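DMATS type aromatic prenyltransferase (Streptomyces coelicolor, PDB 6ZS0) acts as a 5-dimethylallyltryptophan synthase, probably transferring a dimethylallyl group from its diphosphate to C5 of the tryptophan indole ring. Local coordinates at residues G7-G12 against S345-V350; A77-V82 against A137-P142; F190-L195 against K204-H209; G270-I275 against A328-R333; H296-D301 against P337-Y342. One frame throughout, in Å; residues are numbered along the deposited sequence.

Interaction 1 (G7-G12 against S345-V350); sequences GSFTGG and SEAYTV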
# COMPACT_ATOMS: atom_id res chain seq x y z
N GLY A 7 2.00 -12.87 -14.13
CA GLY A 7 0.79 -13.50 -13.57
C GLY A 7 1.09 -14.77 -12.80
O GLY A 7 0.56 -14.94 -11.69
N SER A 8 1.91 -15.68 -13.33
CA SER A 8 2.18 -16.97 -12.66
C SER A 8 2.97 -16.69 -11.39
O SER A 8 2.70 -17.32 -10.35
CB SER A 8 2.87 -17.95 -13.56
OG SER A 8 4.22 -17.60 -13.82
N PHE A 9 3.92 -15.76 -11.44
CA PHE A 9 4.83 -15.50 -10.31
C PHE A 9 4.07 -14.79 -9.19
O PHE A 9 4.12 -15.26 -8.03
CB PHE A 9 6.04 -14.69 -10.77
CG PHE A 9 7.01 -14.37 -9.67
CD1 PHE A 9 6.91 -13.19 -8.95
CD2 PHE A 9 8.04 -15.24 -9.35
CE1 PHE A 9 7.81 -12.89 -7.93
CE2 PHE A 9 8.94 -14.94 -8.34
CZ PHE A 9 8.82 -13.77 -7.63
N THR A 10 3.37 -13.71 -9.49
CA THR A 10 2.64 -12.92 -8.44
C THR A 10 1.44 -13.74 -7.97
O THR A 10 1.07 -13.61 -6.80
CB THR A 10 2.25 -11.53 -8.93
OG1 THR A 10 1.31 -11.59 -10.01
CG2 THR A 10 3.46 -10.70 -9.30
N GLY A 11 0.89 -14.56 -8.83
CA GLY A 11 -0.23 -15.47 -8.49
C GLY A 11 0.21 -16.52 -7.51
O GLY A 11 -0.53 -16.78 -6.54
N GLY A 12 1.38 -17.11 -7.73
CA GLY A 12 1.98 -18.07 -6.81
C GLY A 12 2.19 -17.43 -5.46
O GLY A 12 1.86 -18.04 -4.43
N SER A 345 7.04 -7.95 -3.94
CA SER A 345 6.97 -9.15 -4.80
C SER A 345 8.37 -9.52 -5.32
O SER A 345 8.70 -10.69 -5.37
CB SER A 345 5.97 -8.94 -5.91
OG SER A 345 6.12 -9.94 -6.89
N GLU A 346 9.17 -8.55 -5.73
CA GLU A 346 10.56 -8.75 -6.23
C GLU A 346 10.55 -9.71 -7.43
O GLU A 346 11.47 -10.51 -7.59
CB GLU A 346 11.47 -9.13 -5.05
CG GLU A 346 11.61 -7.95 -4.08
CD GLU A 346 12.79 -7.94 -3.13
OE1 GLU A 346 13.61 -8.84 -3.21
OE2 GLU A 346 12.85 -7.02 -2.29
N ALA A 347 9.60 -9.53 -8.34
CA ALA A 347 9.51 -10.32 -9.58
C ALA A 347 10.72 -10.03 -10.47
O ALA A 347 10.98 -10.85 -11.39
CB ALA A 347 8.24 -10.02 -10.32
N TYR A 348 11.38 -8.88 -10.29
CA TYR A 348 12.50 -8.43 -11.15
C TYR A 348 13.78 -8.37 -10.33
O TYR A 348 14.73 -7.72 -10.78
CB TYR A 348 12.11 -7.12 -11.83
CG TYR A 348 10.98 -7.27 -12.79
CD1 TYR A 348 11.13 -8.01 -13.96
CD2 TYR A 348 9.73 -6.73 -12.53
CE1 TYR A 348 10.08 -8.17 -14.85
CE2 TYR A 348 8.68 -6.86 -13.42
CZ TYR A 348 8.85 -7.58 -14.59
OH TYR A 348 7.80 -7.73 -15.45
N THR A 349 13.82 -9.04 -9.19
CA THR A 349 15.01 -9.09 -8.32
C THR A 349 15.45 -10.55 -8.27
O THR A 349 14.89 -11.31 -7.46
CB THR A 349 14.71 -8.42 -6.98
OG1 THR A 349 14.16 -7.12 -7.27
CG2 THR A 349 15.94 -8.26 -6.11
N VAL A 350 16.37 -10.92 -9.18
CA VAL A 350 16.81 -12.32 -9.46
C VAL A 350 18.31 -12.42 -9.21
O VAL A 350 19.04 -11.47 -9.58
CB VAL A 350 16.49 -12.74 -10.91
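Ser345, the first residue of the non-helical segment 345-350, meets helical residues 7-12 through both its hydroxyl and its carbonyl. With OG anti to the backbone N (chi1 167°), the hydroxyl lies 3.6 Å from Phe9 CE1 and 3.7 Å from Thr10 CG2. Both partners are carbons, so these are packing contacts; the hydroxyl's hydrogen bond is to Gln13. The Ser345 carbonyl O approaches the Phe9 ring at its edge, in plane, 3.5 Å from CE1. Phe9 reaches this position because CG stands anti to its backbone N (chi1 179°), which carries the ring out from the helix.

Glu346 CB points away, and the residue contributes backbone: its O lies 4.2 Å from Phe9 CZ and accepts Thr349 N, in keeping with the type I turn from Glu346 to Thr349. Ala347, within that turn, brings its CA obliquely to the ring, 3.5 Å from Phe9 CE1, and its CB lies 3.7 Å from Phe9 CD1. An alanine in place of Phe9 would lose these ring contacts and would probably leave the turn less firmly seated on the helix. Tyr348 turns away, its ring carrying Ala347 CB over one face.

Around the contact, Leu6 of helix 6-20 also touches Ala347 and Tyr348, so the chain leaving strand 338-344 lies against helix 6-20, which packs in turn on helix 25-39 through Thr10, on Leu35 and Leu39.

Interaction 2 (A77-V82 against A137-P142); sequences AMRVLV and ALELRP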
# COMPACT_ATOMS: atom_id res chain seq x y z
N ALA A 77 -5.05 -9.87 8.11
CA ALA A 77 -5.80 -9.37 6.94
C ALA A 77 -4.83 -9.14 5.78
O ALA A 77 -3.89 -8.33 5.92
CB ALA A 77 -6.51 -8.11 7.27
N MET A 78 -5.08 -9.79 4.66
CA MET A 78 -4.15 -9.71 3.51
C MET A 78 -4.71 -8.74 2.49
O MET A 78 -5.92 -8.78 2.23
CB MET A 78 -3.96 -11.07 2.89
CG MET A 78 -3.07 -11.05 1.71
SD MET A 78 -2.85 -12.73 1.15
CE MET A 78 -2.07 -12.44 -0.45
N ARG A 79 -3.83 -7.90 1.95
CA ARG A 79 -4.18 -7.07 0.78
C ARG A 79 -3.20 -7.32 -0.35
O ARG A 79 -2.03 -7.68 -0.11
CB ARG A 79 -4.18 -5.59 1.12
CG ARG A 79 -5.23 -5.20 2.13
CD ARG A 79 -5.06 -3.76 2.56
NE ARG A 79 -6.23 -3.34 3.30
CZ ARG A 79 -6.51 -3.71 4.55
NH1 ARG A 79 -5.70 -4.52 5.21
NH2 ARG A 79 -7.62 -3.27 5.13
N VAL A 80 -3.67 -7.06 -1.57
CA VAL A 80 -2.79 -7.00 -2.76
C VAL A 80 -3.04 -5.67 -3.45
O VAL A 80 -4.22 -5.29 -3.64
CB VAL A 80 -2.99 -8.16 -3.73
CG1 VAL A 80 -4.41 -8.24 -4.24
CG2 VAL A 80 -1.99 -8.09 -4.87
N LEU A 81 -1.96 -4.97 -3.75
CA LEU A 81 -1.96 -3.67 -4.43
C LEU A 81 -1.50 -3.91 -5.86
O LEU A 81 -0.48 -4.61 -6.08
CB LEU A 81 -1.01 -2.71 -3.73
CG LEU A 81 -0.91 -1.31 -4.36
CD1 LEU A 81 -2.18 -0.52 -4.11
CD2 LEU A 81 0.29 -0.60 -3.80
N VAL A 82 -2.24 -3.39 -6.84
CA VAL A 82 -1.91 -3.63 -8.27
C VAL A 82 -2.11 -2.35 -9.06
O VAL A 82 -2.98 -1.52 -8.71
CB VAL A 82 -2.77 -4.77 -8.87
CG1 VAL A 82 -4.25 -4.49 -8.71
CG2 VAL A 82 -2.45 -4.99 -10.33
N ALA A 137 -6.14 -1.49 -4.43
CA ALA A 137 -5.81 -2.48 -3.38
C ALA A 137 -7.05 -3.31 -3.10
O ALA A 137 -8.14 -2.75 -2.94
CB ALA A 137 -5.34 -1.81 -2.13
N LEU A 138 -6.86 -4.60 -3.07
CA LEU A 138 -7.92 -5.58 -2.77
C LEU A 138 -7.65 -6.18 -1.39
O LEU A 138 -6.58 -6.74 -1.19
CB LEU A 138 -7.90 -6.63 -3.88
CG LEU A 138 -8.23 -6.05 -5.26
CD1 LEU A 138 -7.78 -6.95 -6.38
CD2 LEU A 138 -9.71 -5.75 -5.36
N GLU A 139 -8.60 -6.04 -0.47
CA GLU A 139 -8.55 -6.74 0.83
C GLU A 139 -9.15 -8.12 0.62
O GLU A 139 -10.35 -8.21 0.24
CB GLU A 139 -9.32 -6.01 1.92
CG GLU A 139 -9.07 -6.66 3.29
CD GLU A 139 -10.01 -6.26 4.41
OE1 GLU A 139 -10.91 -5.42 4.15
OE2 GLU A 139 -9.85 -6.81 5.54
N LEU A 140 -8.33 -9.15 0.79
CA LEU A 140 -8.66 -10.54 0.45
C LEU A 140 -9.47 -11.16 1.60
O LEU A 140 -8.91 -11.90 2.38
CB LEU A 140 -7.36 -11.26 0.18
CG LEU A 140 -6.57 -10.70 -1.00
CD1 LEU A 140 -5.60 -11.73 -1.51
CD2 LEU A 140 -7.49 -10.22 -2.13
N ARG A 141 -10.73 -10.77 1.68
CA ARG A 141 -11.65 -11.14 2.79
C ARG A 141 -12.13 -12.56 2.60
O ARG A 141 -12.43 -12.97 1.49
CB ARG A 141 -12.88 -10.23 2.82
CG ARG A 141 -12.55 -8.76 2.95
CD ARG A 141 -13.62 -8.01 3.67
NE ARG A 141 -14.51 -7.27 2.79
CZ ARG A 141 -14.59 -5.93 2.75
NH1 ARG A 141 -13.83 -5.18 3.53
NH2 ARG A 141 -15.45 -5.35 1.92
N PRO A 142 -12.30 -13.33 3.69
CA PRO A 142 -12.98 -14.61 3.57
C PRO A 142 -14.35 -14.44 2.90
O PRO A 142 -15.04 -13.47 3.18
CB PRO A 142 -13.13 -15.09 5.03
CG PRO A 142 -12.04 -14.36 5.77
CD PRO A 142 -11.89 -13.02 5.06
O HOH W 1 -7.36 -11.61 4.46
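Three backbone hydrogen bonds define the antiparallel pairing of 77-82 with 137-142. Val80 and Leu138 form the hydrogen-bonded pair: Val80 N reaches Leu138 O at 3.0 Å, and Leu138 N returns to Val80 O at 2.8 Å, both in the carbonyl plane. Beyond it Leu140 N donates to Met78 O at 2.8 Å, nearly along the C=O axis. An inverse gamma turn centres on Leu140, where a water accepts from Met78 N and donates to Leu140 O.

Apolar contacts fill the face of Val80 and Leu138, where Val80 CG1 rests 3.9 Å from Leu138 CB. The extended Met78 lies alongside Leu140, CE 3.8 Å from CD1, and Leu14 of helix 6-20 touches both.

The other face is mixed: Leu81 CD1 packs on Ala137 CB, and next to this pair Arg79 meets Glu139. The Arg79 guanidinium and Glu139 carboxylate stack, planes 9° apart, with Glu139 CG over the guanidinium centre. Arg79 NH2 stays 4.1 Å from Glu139 OE1, which lies well out of the guanidinium plane, whereas Arg141 NH1 makes a 3.0 Å salt bridge to that oxygen through a weak hydrogen bond. Glu139 therefore probably balances two arginines, one by stacking and attraction, the other by direct pairing.

Interaction 3 (F190-L195 against K204-H209); sequences FLALDL and KVYLRH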
# COMPACT_ATOMS: atom_id res chain seq x y z
N PHE A 190 -0.90 10.59 -2.38
CA PHE A 190 -2.09 9.80 -2.76
C PHE A 190 -3.33 10.39 -2.13
O PHE A 190 -3.25 10.91 -0.99
CB PHE A 190 -2.01 8.36 -2.24
CG PHE A 190 -0.75 7.63 -2.63
CD1 PHE A 190 -0.60 7.11 -3.89
CD2 PHE A 190 0.26 7.42 -1.71
CE1 PHE A 190 0.55 6.44 -4.25
CE2 PHE A 190 1.43 6.76 -2.07
CZ PHE A 190 1.57 6.28 -3.35
N LEU A 191 -4.45 10.30 -2.85
CA LEU A 191 -5.77 10.29 -2.23
C LEU A 191 -6.42 8.96 -2.56
O LEU A 191 -6.37 8.53 -3.75
CB LEU A 191 -6.59 11.46 -2.75
CG LEU A 191 -7.94 11.64 -2.08
CD1 LEU A 191 -8.23 13.13 -1.91
CD2 LEU A 191 -9.04 10.96 -2.86
N ALA A 192 -6.99 8.31 -1.56
CA ALA A 192 -7.58 6.98 -1.74
C ALA A 192 -9.05 6.96 -1.29
O ALA A 192 -9.43 7.73 -0.40
CB ALA A 192 -6.77 5.95 -1.04
N LEU A 193 -9.83 6.13 -1.94
CA LEU A 193 -11.25 5.88 -1.58
C LEU A 193 -11.42 4.40 -1.28
O LEU A 193 -11.06 3.60 -2.10
CB LEU A 193 -12.16 6.28 -2.74
CG LEU A 193 -12.32 7.76 -2.99
CD1 LEU A 193 -13.27 7.99 -4.18
CD2 LEU A 193 -12.86 8.45 -1.74
N ASP A 194 -12.02 4.07 -0.14
CA ASP A 194 -12.46 2.70 0.19
C ASP A 194 -13.85 2.50 -0.41
O ASP A 194 -14.74 3.20 0.03
CB ASP A 194 -12.49 2.52 1.70
CG ASP A 194 -11.44 1.58 2.22
OD1 ASP A 194 -11.52 0.38 1.88
OD2 ASP A 194 -10.55 2.05 2.92
N LEU A 195 -14.00 1.63 -1.42
CA LEU A 195 -15.31 1.38 -2.12
C LEU A 195 -15.95 0.06 -1.66
O LEU A 195 -15.25 -0.98 -1.54
CB LEU A 195 -15.09 1.36 -3.64
CG LEU A 195 -14.35 2.56 -4.23
CD1 LEU A 195 -14.14 2.36 -5.72
CD2 LEU A 195 -15.11 3.85 -3.97
N LYS A 204 -9.27 8.87 2.17
CA LYS A 204 -7.95 8.76 2.82
C LYS A 204 -7.00 9.74 2.14
O LYS A 204 -6.89 9.68 0.90
CB LYS A 204 -7.45 7.32 2.73
CG LYS A 204 -8.33 6.29 3.42
CD LYS A 204 -7.92 4.85 3.13
CE LYS A 204 -8.15 3.93 4.32
NZ LYS A 204 -7.09 4.10 5.35
N VAL A 205 -6.38 10.64 2.90
CA VAL A 205 -5.39 11.60 2.37
C VAL A 205 -4.02 11.19 2.88
O VAL A 205 -3.88 11.01 4.09
CB VAL A 205 -5.70 13.07 2.74
CG1 VAL A 205 -4.73 14.03 2.07
CG2 VAL A 205 -7.13 13.44 2.39
N TYR A 206 -3.07 11.02 1.99
CA TYR A 206 -1.68 10.68 2.33
C TYR A 206 -0.82 11.93 2.26
O TYR A 206 -0.97 12.73 1.31
CB TYR A 206 -1.13 9.59 1.42
CG TYR A 206 -1.71 8.24 1.64
CD1 TYR A 206 -3.01 7.95 1.28
CD2 TYR A 206 -0.95 7.23 2.22
CE1 TYR A 206 -3.55 6.69 1.50
CE2 TYR A 206 -1.46 5.96 2.40
CZ TYR A 206 -2.76 5.69 2.04
OH TYR A 206 -3.32 4.46 2.24
N LEU A 207 0.06 12.10 3.25
CA LEU A 207 1.06 13.18 3.29
C LEU A 207 2.44 12.56 3.25
O LEU A 207 2.65 11.54 3.92
CB LEU A 207 0.90 13.98 4.59
CG LEU A 207 -0.16 15.09 4.60
CD1 LEU A 207 -1.51 14.58 4.22
CD2 LEU A 207 -0.23 15.73 5.97
N ARG A 208 3.35 13.22 2.54
CA ARG A 208 4.80 12.91 2.56
C ARG A 208 5.44 13.70 3.71
O ARG A 208 5.06 14.88 3.89
CB ARG A 208 5.41 13.33 1.22
CG ARG A 208 6.75 12.68 0.89
CD ARG A 208 7.24 13.08 -0.50
NE ARG A 208 6.18 13.64 -1.33
CZ ARG A 208 5.54 13.03 -2.33
NH1 ARG A 208 4.57 13.67 -2.95
NH2 ARG A 208 5.86 11.80 -2.71
N HIS A 209 6.38 13.09 4.42
CA HIS A 209 7.09 13.78 5.54
C HIS A 209 8.58 13.59 5.34
O HIS A 209 9.08 12.50 5.58
CB HIS A 209 6.61 13.28 6.90
CG HIS A 209 5.16 13.47 7.13
ND1 HIS A 209 4.60 14.72 7.37
CD2 HIS A 209 4.13 12.58 7.12
CE1 HIS A 209 3.30 14.58 7.50
NE2 HIS A 209 2.99 13.29 7.34
O HOH W 2 -2.92 13.48 -0.28
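The more extensive packing is where Phe190 meets Tyr206. The two rings form a T-shaped pair, the edge of Phe190 directed at the face of Tyr206, with centroids 5.5 Å apart and planes at 81°. Phe190 CB also presses on Tyr206 CD1 at 3.7 Å; both residues place CG anti to the carbonyl carbon, and the side chains cross obliquely. Beneath them Tyr206 N donates to Phe190 O at 3.0 Å, and a water donates to both Phe190 O and Tyr206 O. Ala192 and Lys204 continue the ladder as a hydrogen-bonded pair, N to O at 2.8 Å in both directions. Replacing Tyr206 by a serine would remove the ring face that receives Phe190 and would probably leave that phenyl ring less well held on this side.

The other end is looser. Asp194 OD2 comes within 3.4 Å of Lys204 CE, yet remains 4.7 Å from NZ, too far for a salt bridge. A bend at chi3 and chi4 turns the lysine end aside, and its NZ is hydrogen-bonded to Ser259 instead.

Leu191 and Val205 face helix 162-175, whereas Ala192 and Lys204 point to the opposite side of the sheet, where the Tyr206 ring touches Cys257. This is a beta hairpin of the ABBA barrel, whose strands are ringed by helices and whose interior, in this family, houses the prenylation site.

Interaction 4 (G270-I275 against A328-R333); sequences GFTLYI and ALAGQR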
# COMPACT_ATOMS: atom_id res chain seq x y z
N GLY A 270 -9.19 8.45 11.59
CA GLY A 270 -8.15 7.42 11.51
C GLY A 270 -6.83 8.02 11.08
O GLY A 270 -6.85 9.06 10.38
N PHE A 271 -5.74 7.44 11.56
CA PHE A 271 -4.37 7.91 11.27
C PHE A 271 -3.42 6.72 11.14
O PHE A 271 -3.43 5.83 12.01
CB PHE A 271 -3.90 8.85 12.37
CG PHE A 271 -2.42 9.14 12.32
CD1 PHE A 271 -1.54 8.45 13.13
CD2 PHE A 271 -1.91 10.08 11.44
CE1 PHE A 271 -0.18 8.72 13.10
CE2 PHE A 271 -0.55 10.34 11.40
CZ PHE A 271 0.31 9.67 12.24
N THR A 272 -2.59 6.72 10.09
CA THR A 272 -1.55 5.68 9.94
C THR A 272 -0.21 6.36 9.68
O THR A 272 -0.18 7.35 8.88
CB THR A 272 -1.88 4.69 8.82
OG1 THR A 272 -3.15 4.09 9.11
CG2 THR A 272 -0.81 3.62 8.67
N LEU A 273 0.84 5.88 10.34
CA LEU A 273 2.24 6.27 10.03
C LEU A 273 2.98 5.13 9.34
O LEU A 273 2.95 4.01 9.86
CB LEU A 273 2.97 6.67 11.31
CG LEU A 273 4.40 7.15 11.11
CD1 LEU A 273 4.44 8.47 10.38
CD2 LEU A 273 5.12 7.30 12.45
N TYR A 274 3.57 5.43 8.18
CA TYR A 274 4.32 4.47 7.33
C TYR A 274 5.81 4.82 7.39
O TYR A 274 6.20 5.98 7.09
CB TYR A 274 3.85 4.56 5.87
CG TYR A 274 2.38 4.31 5.64
CD1 TYR A 274 1.90 3.07 5.24
CD2 TYR A 274 1.46 5.34 5.81
CE1 TYR A 274 0.53 2.85 5.04
CE2 TYR A 274 0.11 5.15 5.58
CZ TYR A 274 -0.37 3.90 5.23
OH TYR A 274 -1.72 3.71 5.05
N ILE A 275 6.63 3.86 7.78
CA ILE A 275 8.10 4.00 7.78
C ILE A 275 8.69 3.06 6.72
O ILE A 275 8.48 1.85 6.78
CB ILE A 275 8.66 3.70 9.19
CG1 ILE A 275 8.04 4.58 10.28
CG2 ILE A 275 10.17 3.80 9.17
CD1 ILE A 275 8.21 6.02 10.10
N ALA A 328 3.90 -0.11 9.17
CA ALA A 328 2.93 0.95 9.49
C ALA A 328 2.24 0.62 10.81
O ALA A 328 1.96 -0.57 11.08
CB ALA A 328 1.91 1.12 8.39
N LEU A 329 1.94 1.67 11.54
CA LEU A 329 1.07 1.62 12.74
C LEU A 329 -0.20 2.40 12.41
O LEU A 329 -0.11 3.59 12.10
CB LEU A 329 1.84 2.22 13.92
CG LEU A 329 1.10 2.17 15.25
CD1 LEU A 329 0.88 0.74 15.68
CD2 LEU A 329 1.87 2.97 16.28
N ALA A 330 -1.34 1.73 12.50
CA ALA A 330 -2.63 2.22 11.98
C ALA A 330 -3.61 2.34 13.15
O ALA A 330 -3.88 1.32 13.79
CB ALA A 330 -3.16 1.29 10.92
N GLY A 331 -4.08 3.55 13.40
CA GLY A 331 -5.09 3.86 14.41
C GLY A 331 -6.44 4.16 13.76
O GLY A 331 -6.48 4.73 12.64
N GLN A 332 -7.50 3.80 14.46
CA GLN A 332 -8.89 4.17 14.14
C GLN A 332 -9.60 4.43 15.47
O GLN A 332 -9.43 3.63 16.38
CB GLN A 332 -9.58 3.09 13.31
CG GLN A 332 -9.80 3.50 11.86
CD GLN A 332 -10.88 4.55 11.71
OE1 GLN A 332 -11.89 4.54 12.43
NE2 GLN A 332 -10.69 5.44 10.75
N ARG A 333 -10.30 5.55 15.56
CA ARG A 333 -11.11 5.95 16.74
C ARG A 333 -11.86 4.72 17.29
O ARG A 333 -12.54 4.03 16.50
CB ARG A 333 -12.07 7.06 16.31
CG ARG A 333 -12.95 7.61 17.41
CD ARG A 333 -13.89 8.64 16.82
NE ARG A 333 -13.18 9.82 16.36
CZ ARG A 333 -13.67 10.72 15.51
NH1 ARG A 333 -14.89 10.59 15.02
NH2 ARG A 333 -12.92 11.76 15.15
O HOH W 3 -5.60 4.43 10.03
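The Tyr274 ring carries Thr272 CG2 over one face, 3.4 Å above its plane and offset toward the rim, while Ala328 CB comes to it obliquely, 3.7 Å from CD1. Thr272 also bridges to the facing strand: its CG2, anti to the backbone N, lies 3.7 Å from Ala328 CB, and its OG1 is 3.3 Å from Ala330 CB. On the other side of the sheet the Phe271 ring meets that of His258, planes at about 55°. The Gln332 amide, swung back by a bend at chi2, sets NE2 3.3 Å from Gly270 CA; a CB on residue 270 would collide with this nitrogen, so the absence of a side chain is what permits the approach.

The backbones pair almost exactly antiparallel, at 175°. Phe271 with Gly331 and Leu273 with Leu329 are the hydrogen-bonded pairs. Gly331 N to Phe271 O is the shortest of the four bonds, 2.7 Å and nearly along the C=O axis, whereas Phe271 N sits above the Gly331 carbonyl plane. A water donates to Gly331 O and is hydrogen-bonded to Thr272 OG1, 2.6 Å away, giving that buried hydroxyl a partner.

Leu273 and Leu329 pack outward on helix 229-240, and Tyr274 and Thr272 touch Cys257 on the opposite side. Adjacent antiparallel strands with helices outside are characteristic of the ABBA barrel.

Interaction 5 (H296-D301 against P337-Y342); sequences HHHGMD and PRVTAY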
# COMPACT_ATOMS: atom_id res chain seq x y z
N HIS A 296 4.88 -7.43 19.02
CA HIS A 296 4.92 -7.83 20.46
C HIS A 296 4.44 -6.66 21.33
O HIS A 296 3.65 -6.91 22.29
CB HIS A 296 6.31 -8.34 20.82
CG HIS A 296 6.65 -9.65 20.18
ND1 HIS A 296 7.94 -10.14 20.12
CD2 HIS A 296 5.89 -10.54 19.51
CE1 HIS A 296 7.95 -11.28 19.50
NE2 HIS A 296 6.70 -11.56 19.12
N HIS A 297 4.79 -5.42 20.99
CA HIS A 297 4.47 -4.19 21.76
C HIS A 297 2.97 -3.88 21.68
O HIS A 297 2.46 -3.18 22.57
CB HIS A 297 5.35 -3.01 21.29
CG HIS A 297 6.77 -3.12 21.72
ND1 HIS A 297 7.66 -2.05 21.65
CD2 HIS A 297 7.48 -4.15 22.23
CE1 HIS A 297 8.84 -2.42 22.10
NE2 HIS A 297 8.75 -3.72 22.47
N HIS A 298 2.28 -4.39 20.67
CA HIS A 298 0.83 -4.17 20.44
C HIS A 298 0.07 -5.49 20.64
O HIS A 298 -1.06 -5.59 20.12
CB HIS A 298 0.62 -3.51 19.07
CG HIS A 298 1.11 -2.11 19.05
ND1 HIS A 298 0.38 -1.07 19.58
CD2 HIS A 298 2.27 -1.57 18.61
CE1 HIS A 298 1.06 0.05 19.48
NE2 HIS A 298 2.23 -0.23 18.91
N GLY A 299 0.69 -6.45 21.33
CA GLY A 299 0.05 -7.65 21.89
C GLY A 299 -0.23 -8.72 20.85
O GLY A 299 -1.23 -9.43 21.03
N MET A 300 0.63 -8.88 19.84
CA MET A 300 0.35 -9.79 18.69
C MET A 300 1.54 -10.71 18.46
O MET A 300 2.66 -10.33 18.81
CB MET A 300 0.01 -8.99 17.42
CG MET A 300 -1.30 -8.25 17.60
SD MET A 300 -1.84 -7.24 16.24
CE MET A 300 -0.71 -5.86 16.36
N ASP A 301 1.27 -11.90 17.92
CA ASP A 301 2.30 -12.91 17.54
C ASP A 301 2.86 -12.57 16.16
O ASP A 301 2.07 -12.12 15.32
CB ASP A 301 1.71 -14.32 17.48
CG ASP A 301 2.62 -15.33 16.80
OD1 ASP A 301 2.22 -15.89 15.77
OD2 ASP A 301 3.72 -15.51 17.28
N PRO A 337 -5.12 -0.44 17.89
CA PRO A 337 -4.18 -0.23 16.79
C PRO A 337 -3.82 -1.50 16.00
O PRO A 337 -3.78 -2.58 16.59
CB PRO A 337 -2.93 0.30 17.49
CG PRO A 337 -3.48 1.03 18.69
CD PRO A 337 -4.66 0.18 19.13
N ARG A 338 -3.55 -1.32 14.71
CA ARG A 338 -3.20 -2.36 13.74
C ARG A 338 -1.73 -2.15 13.34
O ARG A 338 -1.30 -0.98 13.28
CB ARG A 338 -4.14 -2.19 12.53
CG ARG A 338 -4.45 -3.46 11.77
CD ARG A 338 -5.74 -3.33 10.95
NE ARG A 338 -6.01 -1.98 10.45
CZ ARG A 338 -5.61 -1.47 9.27
NH1 ARG A 338 -5.94 -0.22 8.95
NH2 ARG A 338 -4.89 -2.19 8.43
N VAL A 339 -0.99 -3.23 13.09
CA VAL A 339 0.41 -3.16 12.57
C VAL A 339 0.42 -3.79 11.19
O VAL A 339 -0.09 -4.92 11.03
CB VAL A 339 1.41 -3.85 13.51
CG1 VAL A 339 2.78 -3.95 12.88
CG2 VAL A 339 1.48 -3.12 14.83
N THR A 340 0.98 -3.12 10.20
CA THR A 340 0.93 -3.61 8.81
C THR A 340 2.36 -3.72 8.27
O THR A 340 3.12 -2.80 8.49
CB THR A 340 0.05 -2.72 7.93
OG1 THR A 340 -1.26 -2.63 8.50
CG2 THR A 340 -0.09 -3.28 6.53
N ALA A 341 2.66 -4.84 7.62
CA ALA A 341 3.92 -5.08 6.89
C ALA A 341 3.59 -5.07 5.41
O ALA A 341 2.73 -5.82 5.01
CB ALA A 341 4.56 -6.39 7.31
N TYR A 342 4.26 -4.19 4.66
CA TYR A 342 4.17 -4.12 3.19
C TYR A 342 5.28 -4.99 2.63
O TYR A 342 6.46 -4.74 2.97
CB TYR A 342 4.20 -2.66 2.73
CG TYR A 342 2.97 -1.94 3.19
CD1 TYR A 342 2.90 -1.44 4.49
CD2 TYR A 342 1.83 -1.90 2.43
CE1 TYR A 342 1.75 -0.86 4.98
CE2 TYR A 342 0.67 -1.32 2.90
CZ TYR A 342 0.62 -0.82 4.18
OH TYR A 342 -0.55 -0.26 4.65
O HOH W 4 -3.04 -2.91 19.52
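The backbones of 296-301 and 337-342 stay well apart, His298 and Pro337 being closest with their CA atoms 7.3 Å from each other, so side chains and one water bridge the space. Pro337 CB lies 4.1 Å from His298 ND1, and Val339 CG2 lies 4.2 Å from His298 CD2; both come obliquely to the imidazole, whose side chain crosses each of them at about a right angle. The same Val339 methyl takes the end of Met300, CE to CG2 at 3.8 Å, the closest approach between the segments. Met300 places CG anti to the carbonyl carbon, is extended at chi2, and bends at chi3 (-74°), which turns CE toward the strand. Val339 CG2, anti to the carbonyl carbon, is therefore touched by two residues of the opposing segment.

Those two residues are held on either side of Gly299, whose positive phi (77°) makes it the C-prime residue of a Schellman motif closing helix 284-297: Gly299 N bonds to His296 O at 3.1 Å and Met300 N to Leu295 O. The reversal brings His298 and Met300 over the outer surface of the ABBA barrel, where helices surround the sheet. Val294 and Leu295 of the same helix also touch Val339, and His298 reaches across to Leu329 on the neighbouring strand.

A water donates to Pro337 O at 3.0 Å and, weakly, to His298 O at 3.4 Å. Past the contact, the side chain of Asp301 caps a backbone N in the turn leading to helix 303-312, and its OD1 is hydrogen-bonded to Ser303.

In the fold
From the N terminus, helix 6-20 is the first element, and its contact with the segment following the last strand, interaction 1, closes a loop that encloses all the others. Within it, interaction 2 joins strands 77-82 and 135-139 across a helical excursion, and interaction 3 closes the short hairpin of 191-195 and 202-209. Interactions 4 and 5 cross, their segments alternating along the chain, so helix 284-297 and strands 270-275, 324-332 and 338-344 are brought together; Ala330 N to Arg338 O, a probable hydrogen bond, ties them directly. Interactions 2 to 5 reach the same closed barrel: Tyr206 OH approaches Tyr274 OH, and the like-charged Arg79 and Arg338 lie near each other.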